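Long-range contacts in mucin-like protocadherin (Homo sapiens, PDB 6OAE), which probably mediates calcium-dependent heterophilic adhesion with CDHR2 between adjacent microvilli, here represented by its first two extracellular cadherin repeats: residues A[92-97]-A[182-187]; A[98-103]-A[177-182]; A[135-140]-A[155-160]. All blocks are in the same frame, centred on the assembly; numbering follows the deposited sequence. Where two conformers were deposited one is given.

From the N terminus the chain first builds the sandwich of the first cadherin repeat and then enters the calcium-binding linker. Contact 1 opens there, at 92-97, and closes the widest of the three loops when the chain returns at 182-187, after strand 174-182. Contact 2 starts directly afterwards, at 98-103, and closes on that strand at 177-182, so it is nested inside contact 1 and shares R182 with it. Contact 3, between 135-140 and 155-160, is the innermost loop. No loops cross. Together the contacts tie the inter-repeat linker to the tip of the second repeat, the entry segment to its strand 174-182, and neighbouring strand 137-142 to a hairpin turn.

Contact 1 of 3, residues A[92-97]-A[182-187]; sequences DVNDNA and RDTPGE. With CA (calcium ion), chain C; CA (calcium ion), chain E; CA (calcium ion), chain D.
N94 and D183 reach toward each other tip to tip and bind the same calcium ion as neighbouring ligands at the junction of the two cadherin repeats. N94 holds CG anti to its backbone N (chi1 -179°), which sends the amide toward the second repeat; D183 keeps CG in the crowded position between its own N and carbonyl carbon. The amide and carboxylate planes are turned 72° against each other, so the two groups share two links without lying flat together. N94 OD1 binds the calcium at 2.4 Å and D183 OD2 binds it at 2.3 Å. Beside this metal bridge, N94 ND2 donates to D183 OD1 over 3.2 Å in a nearly straight bond (165°) that lies in the amide plane but meets the carboxylate from above its plane. The backbone O of N96 joins the same ion at 2.3 Å, and D129, D131 and D134 complete the site, while H193, outside both segments, is the strongest polar partner of the D183 side chain. The chain makes an inverse gamma turn centred on N94, and this linker, a cadherin DxNDNAP sequence, serves more than one ion: D92 OD1, V93 O and D95 OD1 bind a second calcium, and D95 OD2 binds a third at 2.2 Å. Behind D183 the loop is fastened by T184 OG1, which donates to G186 O at 2.7 Å. N94 OD1 and D183 OD2 are only 2.8 Å apart with no hydrogen bond between them, so the metal probably offsets their repulsion. The junction would therefore be expected to loosen without calcium, consistent with calcium-dependent adhesion.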
loop_
_atom_site.group_PDB
_atom_site.type_symbol
_atom_site.label_atom_id
_atom_site.label_comp_id
_atom_site.label_asym_id
_atom_site.label_seq_id
_atom_site.Cartn_x
_atom_site.Cartn_y
_atom_site.Cartn_z
ATOM N N ASP A 92 4.354 7.247 3.279
ATOM C CA ASP A 92 3.564 6.401 2.358
ATOM C C ASP A 92 2.612 7.286 1.551
ATOM O O ASP A 92 2.005 8.252 2.117
ATOM C CB ASP A 92 2.811 5.299 3.105
ATOM C CG ASP A 92 2.025 4.412 2.157
ATOM O OD1 ASP A 92 2.569 4.087 1.041
ATOM O OD2 ASP A 92 0.859 4.087 2.504
ATOM N N VAL A 93 2.505 6.972 0.272
ATOM C CA VAL A 93 1.549 7.552 -0.703
ATOM C C VAL A 93 0.671 6.387 -1.184
ATOM O O VAL A 93 1.172 5.228 -1.237
ATOM C CB VAL A 93 2.317 8.244 -1.847
ATOM C CG1 VAL A 93 1.440 8.535 -3.066
ATOM C CG2 VAL A 93 3.004 9.521 -1.356
ATOM N N ASN A 94 -0.587 6.662 -1.504
ATOM C CA ASN A 94 -1.486 5.660 -2.130
ATOM C C ASN A 94 -1.055 5.540 -3.594
ATOM O O ASN A 94 -1.654 6.220 -4.455
ATOM C CB ASN A 94 -2.966 6.037 -1.925
ATOM C CG ASN A 94 -3.899 5.019 -2.542
ATOM O OD1 ASN A 94 -3.447 3.953 -2.943
ATOM N ND2 ASN A 94 -5.185 5.341 -2.630
ATOM N N ASP A 95 -0.029 4.731 -3.875
ATOM C CA ASP A 95 0.601 4.636 -5.219
ATOM C C ASP A 95 0.416 3.234 -5.832
ATOM O O ASP A 95 0.972 3.000 -6.934
ATOM C CB ASP A 95 2.080 5.061 -5.170
ATOM C CG ASP A 95 3.006 4.225 -4.306
ATOM O OD1 ASP A 95 2.521 3.577 -3.361
ATOM O OD2 ASP A 95 4.257 4.235 -4.575
ATOM N N ASN A 96 -0.338 2.346 -5.173
ATOM C CA ASN A 96 -0.615 0.962 -5.626
ATOM C C ASN A 96 -2.128 0.764 -5.717
ATOM O O ASN A 96 -2.865 1.301 -4.860
ATOM C CB ASN A 96 0.045 -0.069 -4.705
ATOM C CG ASN A 96 1.557 -0.038 -4.822
ATOM O OD1 ASN A 96 2.127 -0.655 -5.714
ATOM N ND2 ASN A 96 2.211 0.677 -3.932
ATOM N N ALA A 97 -2.575 0.039 -6.743
ATOM C CA ALA A 97 -4.004 -0.282 -6.961
ATOM C C ALA A 97 -4.291 -1.631 -6.308
ATOM O O ALA A 97 -3.423 -2.512 -6.265
ATOM C CB ALA A 97 -4.336 -0.281 -8.435
ATOM N N ARG A 182 -12.154 -0.731 -3.800
ATOM C CA ARG A 182 -11.384 0.536 -3.862
ATOM C C ARG A 182 -10.535 0.605 -2.597
ATOM O O ARG A 182 -10.889 -0.079 -1.596
ATOM C CB ARG A 182 -12.301 1.750 -4.072
ATOM C CG ARG A 182 -13.288 1.989 -2.948
ATOM C CD ARG A 182 -14.058 3.305 -2.998
ATOM N NE ARG A 182 -14.852 3.414 -1.775
ATOM C CZ ARG A 182 -16.072 2.895 -1.578
ATOM N NH1 ARG A 182 -16.709 2.223 -2.527
ATOM N NH2 ARG A 182 -16.668 3.065 -0.413
ATOM N N ASP A 183 -9.467 1.409 -2.629
ATOM C CA ASP A 183 -8.503 1.524 -1.502
ATOM C C ASP A 183 -8.744 2.820 -0.712
ATOM O O ASP A 183 -7.849 3.214 0.016
ATOM C CB ASP A 183 -7.073 1.405 -2.017
ATOM C CG ASP A 183 -6.683 2.398 -3.099
ATOM O OD1 ASP A 183 -7.496 3.314 -3.427
ATOM O OD2 ASP A 183 -5.569 2.221 -3.624
ATOM N N THR A 184 -9.909 3.455 -0.868
ATOM C CA THR A 184 -10.311 4.678 -0.130
ATOM C C THR A 184 -11.753 4.534 0.339
ATOM O O THR A 184 -12.572 3.909 -0.330
ATOM C CB THR A 184 -10.141 5.932 -0.995
ATOM O OG1 THR A 184 -11.014 5.848 -2.132
ATOM C CG2 THR A 184 -8.700 6.126 -1.412
ATOM N N PRO A 185 -12.127 5.109 1.494
ATOM C CA PRO A 185 -13.517 5.070 1.930
ATOM C C PRO A 185 -14.437 5.806 0.944
ATOM O O PRO A 185 -15.536 5.357 0.743
ATOM C CB PRO A 185 -13.537 5.805 3.278
ATOM C CG PRO A 185 -12.102 5.983 3.677
ATOM C CD PRO A 185 -11.247 5.806 2.446
ATOM N N GLY A 186 -13.944 6.913 0.375
ATOM C CA GLY A 186 -14.675 7.789 -0.558
ATOM C C GLY A 186 -14.568 7.283 -1.985
ATOM O O GLY A 186 -13.469 6.825 -2.385
ATOM N N GLU A 187 -15.664 7.360 -2.733
ATOM C CA GLU A 187 -15.725 6.883 -4.139
ATOM C C GLU A 187 -15.101 7.906 -5.096
ATOM O O GLU A 187 -14.596 7.479 -6.143
ATOM C CB GLU A 187 -17.173 6.629 -4.550
ATOM C CG GLU A 187 -17.820 5.491 -3.792
ATOM C CD GLU A 187 -19.238 5.196 -4.242
ATOM O OE1 GLU A 187 -19.951 4.452 -3.527
ATOM O OE2 GLU A 187 -19.630 5.719 -5.316
HETATM CA CA CA C . 2.655 3.400 -1.078
HETATM CA CA CA E . -3.528 1.604 -2.694
HETATM CA CA CA D . 5.745 2.909 -3.603
HETATM O O HOH W 1 7.217 3.711 -5.331
#

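Contact 2 of 3, residues A[98-103]-A[177-182]; sequences PEFPFK and FWLLVR
Strand 174-182 of the second cadherin repeat runs nearly opposite to the segment 98-103 alongside it (161° between their end-to-end directions); no hydrogen bond joins them, and they meet mainly through apolar side chains. L179 is the first residue of the strand to engage. Its CG stands anti to the backbone N, which turns the branched tip toward F100, and the two side chains cross obliquely with L179 CD2 3.6 Å from F100 CE1. The carbonyl O of L179 also lies close to the ring, 3.6 Å from F100 CE2. A second aromatic, F102, comes to L179 with its edge, CZ lying 4.3 Å from L179 CD2. L180 points its side chain away, and its contribution is backbone: the carbonyl C sits at the edge of the F100 ring. V181 again points toward the segment, and F100 meets it tip to tip, with F100 CZ 3.5 Å from V181 CG1. That methyl occupies the crowded place between N and carbonyl carbon (chi1 63°), where it also meets P98 as the two side chains slide past each other, P98 CB lying 3.9 Å from V181 CG1. At R182 the side chain leaves for P185, and the backbone carbonyl C rests 4.4 Å from P98 CG. F100 and F102 both continue onto A197 of strand 194-204, and K105 makes a cation-pi contact with F102. The entry segment of the repeat is thus held against this strand by shape and apolar packing, F100 wedging its ring tip against both L179 and V181.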
loop_
_atom_site.group_PDB
_atom_site.type_symbol
_atom_site.label_atom_id
_atom_site.label_comp_id
_atom_site.label_asym_id
_atom_site.label_seq_id
_atom_site.Cartn_x
_atom_site.Cartn_y
_atom_site.Cartn_z
ATOM N N PRO A 98 -5.501 -1.841 -5.746
ATOM C CA PRO A 98 -5.870 -3.164 -5.258
ATOM C C PRO A 98 -6.055 -4.058 -6.487
ATOM O O PRO A 98 -6.423 -3.578 -7.544
ATOM C CB PRO A 98 -7.165 -2.938 -4.458
ATOM C CG PRO A 98 -7.758 -1.674 -5.074
ATOM C CD PRO A 98 -6.566 -0.855 -5.538
ATOM N N GLU A 99 -5.754 -5.341 -6.319
ATOM C CA GLU A 99 -5.857 -6.344 -7.392
ATOM C C GLU A 99 -6.557 -7.573 -6.839
ATOM O O GLU A 99 -6.166 -8.028 -5.755
ATOM C CB GLU A 99 -4.465 -6.717 -7.891
ATOM C CG GLU A 99 -3.776 -5.599 -8.631
ATOM C CD GLU A 99 -2.296 -5.841 -8.881
ATOM O OE1 GLU A 99 -1.873 -7.006 -8.802
ATOM O OE2 GLU A 99 -1.583 -4.856 -9.146
ATOM N N PHE A 100 -7.562 -8.059 -7.555
ATOM C CA PHE A 100 -8.191 -9.368 -7.285
ATOM C C PHE A 100 -7.301 -10.426 -7.913
ATOM O O PHE A 100 -6.724 -10.163 -8.967
ATOM C CB PHE A 100 -9.574 -9.463 -7.902
ATOM C CG PHE A 100 -10.637 -8.633 -7.234
ATOM C CD1 PHE A 100 -11.087 -8.961 -5.961
ATOM C CD2 PHE A 100 -11.212 -7.554 -7.898
ATOM C CE1 PHE A 100 -12.090 -8.218 -5.358
ATOM C CE2 PHE A 100 -12.215 -6.810 -7.290
ATOM C CZ PHE A 100 -12.653 -7.148 -6.031
ATOM N N PRO A 101 -7.133 -11.611 -7.288
ATOM C CA PRO A 101 -6.445 -12.736 -7.951
ATOM C C PRO A 101 -7.278 -13.509 -9.003
ATOM O O PRO A 101 -6.833 -14.567 -9.438
ATOM C CB PRO A 101 -6.067 -13.594 -6.739
ATOM C CG PRO A 101 -7.213 -13.390 -5.763
ATOM C CD PRO A 101 -7.517 -11.910 -5.895
ATOM N N PHE A 102 -8.440 -12.984 -9.420
ATOM C CA PHE A 102 -9.316 -13.543 -10.480
ATOM C C PHE A 102 -9.996 -12.406 -11.236
ATOM O O PHE A 102 -10.108 -11.272 -10.660
ATOM C CB PHE A 102 -10.376 -14.469 -9.859
ATOM C CG PHE A 102 -11.268 -13.779 -8.856
ATOM C CD1 PHE A 102 -10.849 -13.594 -7.545
ATOM C CD2 PHE A 102 -12.509 -13.295 -9.229
ATOM C CE1 PHE A 102 -11.657 -12.936 -6.624
ATOM C CE2 PHE A 102 -13.318 -12.649 -8.302
ATOM C CZ PHE A 102 -12.890 -12.477 -7.009
ATOM N N LYS A 103 -10.467 -12.688 -12.457
ATOM C CA LYS A 103 -11.224 -11.734 -13.310
ATOM C C LYS A 103 -12.718 -12.070 -13.241
ATOM O O LYS A 103 -13.523 -11.190 -12.912
ATOM C CB LYS A 103 -10.753 -11.801 -14.762
ATOM C CG LYS A 103 -9.288 -11.464 -14.997
ATOM C CD LYS A 103 -8.814 -11.871 -16.403
ATOM C CE LYS A 103 -7.321 -11.726 -16.581
ATOM N NZ LYS A 103 -6.922 -10.305 -16.497
ATOM N N PHE A 177 -22.795 -11.090 -10.454
ATOM C CA PHE A 177 -22.458 -9.837 -9.753
ATOM C C PHE A 177 -21.151 -9.269 -10.277
ATOM O O PHE A 177 -20.273 -10.047 -10.672
ATOM C CB PHE A 177 -22.257 -10.085 -8.265
ATOM C CG PHE A 177 -23.489 -10.540 -7.538
ATOM C CD1 PHE A 177 -24.437 -9.626 -7.131
ATOM C CD2 PHE A 177 -23.679 -11.876 -7.248
ATOM C CE1 PHE A 177 -25.570 -10.043 -6.439
ATOM C CE2 PHE A 177 -24.820 -12.295 -6.574
ATOM C CZ PHE A 177 -25.764 -11.373 -6.170
ATOM N N TRP A 178 -21.071 -7.949 -10.274
ATOM C CA TRP A 178 -19.802 -7.193 -10.314
ATOM C C TRP A 178 -19.354 -7.039 -8.863
ATOM O O TRP A 178 -20.184 -6.594 -8.023
ATOM C CB TRP A 178 -19.951 -5.826 -10.967
ATOM C CG TRP A 178 -19.987 -5.846 -12.458
ATOM C CD1 TRP A 178 -18.969 -6.198 -13.299
ATOM C CD2 TRP A 178 -21.095 -5.459 -13.292
ATOM N NE1 TRP A 178 -19.375 -6.073 -14.603
ATOM C CE2 TRP A 178 -20.673 -5.619 -14.632
ATOM C CE3 TRP A 178 -22.400 -5.003 -13.040
ATOM C CZ2 TRP A 178 -21.518 -5.337 -15.714
ATOM C CZ3 TRP A 178 -23.232 -4.727 -14.109
ATOM C CH2 TRP A 178 -22.796 -4.893 -15.430
ATOM N N LEU A 179 -18.127 -7.420 -8.582
ATOM C CA LEU A 179 -17.462 -7.160 -7.294
ATOM C C LEU A 179 -16.451 -6.043 -7.534
ATOM O O LEU A 179 -15.556 -6.245 -8.366
ATOM C CB LEU A 179 -16.790 -8.438 -6.802
ATOM C CG LEU A 179 -16.124 -8.330 -5.433
ATOM C CD1 LEU A 179 -17.115 -7.978 -4.335
ATOM C CD2 LEU A 179 -15.414 -9.616 -5.120
ATOM N N LEU A 180 -16.621 -4.913 -6.855
ATOM C CA LEU A 180 -15.703 -3.753 -6.951
ATOM C C LEU A 180 -14.902 -3.673 -5.672
ATOM O O LEU A 180 -15.453 -3.959 -4.600
ATOM C CB LEU A 180 -16.483 -2.451 -7.121
ATOM C CG LEU A 180 -17.565 -2.452 -8.192
ATOM C CD1 LEU A 180 -18.230 -1.084 -8.253
ATOM C CD2 LEU A 180 -16.992 -2.829 -9.539
ATOM N N VAL A 181 -13.652 -3.252 -5.773
ATOM C CA VAL A 181 -12.870 -2.932 -4.559
ATOM C C VAL A 181 -12.212 -1.584 -4.816
ATOM O O VAL A 181 -11.790 -1.357 -5.966
ATOM C CB VAL A 181 -11.856 -4.037 -4.207
ATOM C CG1 VAL A 181 -10.793 -4.233 -5.291
ATOM C CG2 VAL A 181 -11.223 -3.777 -2.855
ATOM N N ARG A 182 -12.154 -0.731 -3.800
ATOM C CA ARG A 182 -11.384 0.536 -3.862
ATOM C C ARG A 182 -10.535 0.605 -2.597
ATOM O O ARG A 182 -10.889 -0.079 -1.596
ATOM C CB ARG A 182 -12.301 1.750 -4.072
ATOM C CG ARG A 182 -13.288 1.989 -2.948
ATOM C CD ARG A 182 -14.058 3.305 -2.998
ATOM N NE ARG A 182 -14.852 3.414 -1.775
ATOM C CZ ARG A 182 -16.072 2.895 -1.578
ATOM N NH1 ARG A 182 -16.709 2.223 -2.527
ATOM N NH2 ARG A 182 -16.668 3.065 -0.413
#

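Contact 3 of 3, residues A[135-140]-A[155-160]; sequences ILFYTL and SVNRPA
A tight hairpin turn, residues 155-158 between strands 151-155 and 158-163 of the cadherin fold, docks here against strand 137-142. The turn is closed by R158 N bonding to S155 O and reinforced by an ST turn in which S155 OG accepts from N157 N. At its apex V156 O accepts a hydrogen bond from Y138 N at 2.7 Å, within the carbonyl plane. N157, its CG anti to the carbonyl carbon, lies alongside F137 and uses its amide twice: ND2 donates to L136 O at 3.0 Å, nearly straight (165°), and hangs 3.4 Å above the centre of the F137 ring, the N157 amide standing almost perpendicular to that ring (82°). V156 CG2 reaches the ring's edge, 3.7 Å from F137 CD2. Past the turn, P159 puts CG over the middle of the Y138 ring, 3.6 Å from the centroid and 10° off its normal, a well-formed CH-pi contact. An alanine here in place of Y138 would remove the ring under P159 and the hydroxyl bonded to A127 N, and would probably loosen the hold of the hairpin on strand 137-142. L136 and Y138 both lean on V181 of the adjoining strand 174-182, whose R182 pairs with F137 through the backbone, while Y138 also touches L153 of strand 151-155, so strand 137-142 lies between its sheet neighbour and the hairpin.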
loop_
_atom_site.group_PDB
_atom_site.type_symbol
_atom_site.label_atom_id
_atom_site.label_comp_id
_atom_site.label_asym_id
_atom_site.label_seq_id
_atom_site.Cartn_x
_atom_site.Cartn_y
_atom_site.Cartn_z
ATOM N N ILE A 135 -6.980 0.297 3.805
ATOM C CA ILE A 135 -8.214 -0.479 4.104
ATOM C C ILE A 135 -8.976 -0.588 2.802
ATOM O O ILE A 135 -9.157 0.464 2.145
ATOM C CB ILE A 135 -9.062 0.183 5.208
ATOM C CG1 ILE A 135 -8.238 0.412 6.481
ATOM C CG2 ILE A 135 -10.321 -0.645 5.475
ATOM C CD1 ILE A 135 -7.525 -0.827 6.963
ATOM N N LEU A 136 -9.397 -1.792 2.426
ATOM C CA LEU A 136 -10.098 -1.993 1.133
ATOM C C LEU A 136 -11.615 -2.040 1.385
ATOM O O LEU A 136 -12.040 -2.615 2.381
ATOM C CB LEU A 136 -9.562 -3.262 0.462
ATOM C CG LEU A 136 -8.060 -3.234 0.167
ATOM C CD1 LEU A 136 -7.662 -4.422 -0.683
ATOM C CD2 LEU A 136 -7.641 -1.928 -0.498
ATOM N N PHE A 137 -12.355 -1.421 0.482
ATOM C CA PHE A 137 -13.813 -1.189 0.520
ATOM C C PHE A 137 -14.415 -1.929 -0.668
ATOM O O PHE A 137 -14.057 -1.612 -1.812
ATOM C CB PHE A 137 -14.107 0.303 0.473
ATOM C CG PHE A 137 -13.737 1.003 1.751
ATOM C CD1 PHE A 137 -12.409 1.315 2.037
ATOM C CD2 PHE A 137 -14.719 1.337 2.681
ATOM C CE1 PHE A 137 -12.078 1.939 3.233
ATOM C CE2 PHE A 137 -14.382 1.971 3.870
ATOM C CZ PHE A 137 -13.066 2.279 4.138
ATOM N N TYR A 138 -15.302 -2.876 -0.378
ATOM C CA TYR A 138 -15.893 -3.804 -1.364
ATOM C C TYR A 138 -17.365 -3.504 -1.554
ATOM O O TYR A 138 -18.093 -3.276 -0.553
ATOM C CB TYR A 138 -15.729 -5.234 -0.890
ATOM C CG TYR A 138 -14.307 -5.683 -0.752
ATOM C CD1 TYR A 138 -13.599 -5.472 0.427
ATOM C CD2 TYR A 138 -13.662 -6.329 -1.799
ATOM C CE1 TYR A 138 -12.285 -5.899 0.554
ATOM C CE2 TYR A 138 -12.356 -6.771 -1.676
ATOM C CZ TYR A 138 -11.665 -6.554 -0.497
ATOM O OH TYR A 138 -10.365 -6.971 -0.366
ATOM N N THR A 139 -17.784 -3.533 -2.809
ATOM C CA THR A 139 -19.166 -3.278 -3.250
ATOM C C THR A 139 -19.606 -4.415 -4.149
ATOM O O THR A 139 -18.806 -4.810 -5.008
ATOM C CB THR A 139 -19.270 -1.939 -3.985
ATOM O OG1 THR A 139 -18.764 -0.970 -3.067
ATOM C CG2 THR A 139 -20.695 -1.615 -4.362
ATOM N N LEU A 140 -20.838 -4.900 -3.963
ATOM C CA LEU A 140 -21.452 -5.940 -4.819
ATOM C C LEU A 140 -22.572 -5.275 -5.626
ATOM O O LEU A 140 -23.469 -4.629 -4.989
ATOM C CB LEU A 140 -21.977 -7.056 -3.928
ATOM C CG LEU A 140 -22.331 -8.344 -4.659
ATOM C CD1 LEU A 140 -21.073 -9.090 -5.080
ATOM C CD2 LEU A 140 -23.218 -9.217 -3.779
ATOM N N SER A 155 -19.916 -7.066 5.077
ATOM C CA SER A 155 -19.677 -5.605 5.200
ATOM C C SER A 155 -18.766 -5.102 4.086
ATOM O O SER A 155 -18.100 -5.918 3.414
ATOM C CB SER A 155 -19.081 -5.230 6.556
ATOM O OG SER A 155 -17.670 -5.376 6.520
ATOM N N VAL A 156 -18.696 -3.781 3.951
ATOM C CA VAL A 156 -17.815 -3.104 2.975
ATOM C C VAL A 156 -16.335 -3.472 3.227
ATOM O O VAL A 156 -15.595 -3.443 2.284
ATOM C CB VAL A 156 -18.071 -1.584 2.994
ATOM C CG1 VAL A 156 -17.584 -0.931 4.276
ATOM C CG2 VAL A 156 -17.479 -0.912 1.789
ATOM N N ASN A 157 -15.916 -3.828 4.443
ATOM C CA ASN A 157 -14.497 -4.207 4.705
ATOM C C ASN A 157 -14.306 -5.721 4.938
ATOM O O ASN A 157 -13.165 -6.115 5.072
ATOM C CB ASN A 157 -13.931 -3.417 5.872
ATOM C CG ASN A 157 -14.134 -1.926 5.692
ATOM O OD1 ASN A 157 -14.720 -1.284 6.565
ATOM N ND2 ASN A 157 -13.673 -1.377 4.570
ATOM N N ARG A 158 -15.392 -6.503 4.968
ATOM C CA ARG A 158 -15.385 -7.984 5.148
ATOM C C ARG A 158 -16.128 -8.612 3.976
ATOM O O ARG A 158 -17.320 -8.889 4.087
ATOM C CB ARG A 158 -16.067 -8.387 6.458
ATOM C CG ARG A 158 -15.725 -7.509 7.651
ATOM C CD ARG A 158 -14.402 -7.846 8.299
ATOM N NE ARG A 158 -14.380 -9.170 8.896
ATOM C CZ ARG A 158 -13.639 -9.497 9.948
ATOM N NH1 ARG A 158 -12.872 -8.586 10.519
ATOM N NH2 ARG A 158 -13.677 -10.728 10.426
ATOM N N PRO A 159 -15.470 -8.837 2.815
ATOM C CA PRO A 159 -16.148 -9.392 1.645
ATOM C C PRO A 159 -16.416 -10.907 1.684
ATOM O O PRO A 159 -15.970 -11.616 0.801
ATOM C CB PRO A 159 -15.165 -9.003 0.523
ATOM C CG PRO A 159 -13.827 -9.140 1.169
ATOM C CD PRO A 159 -14.060 -8.513 2.528
ATOM N N ALA A 160 -17.156 -11.367 2.685
ATOM C CA ALA A 160 -17.744 -12.719 2.703
ATOM C C ALA A 160 -19.108 -12.572 2.048
ATOM O O ALA A 160 -19.772 -11.558 2.336
ATOM C CB ALA A 160 -17.857 -13.259 4.100
#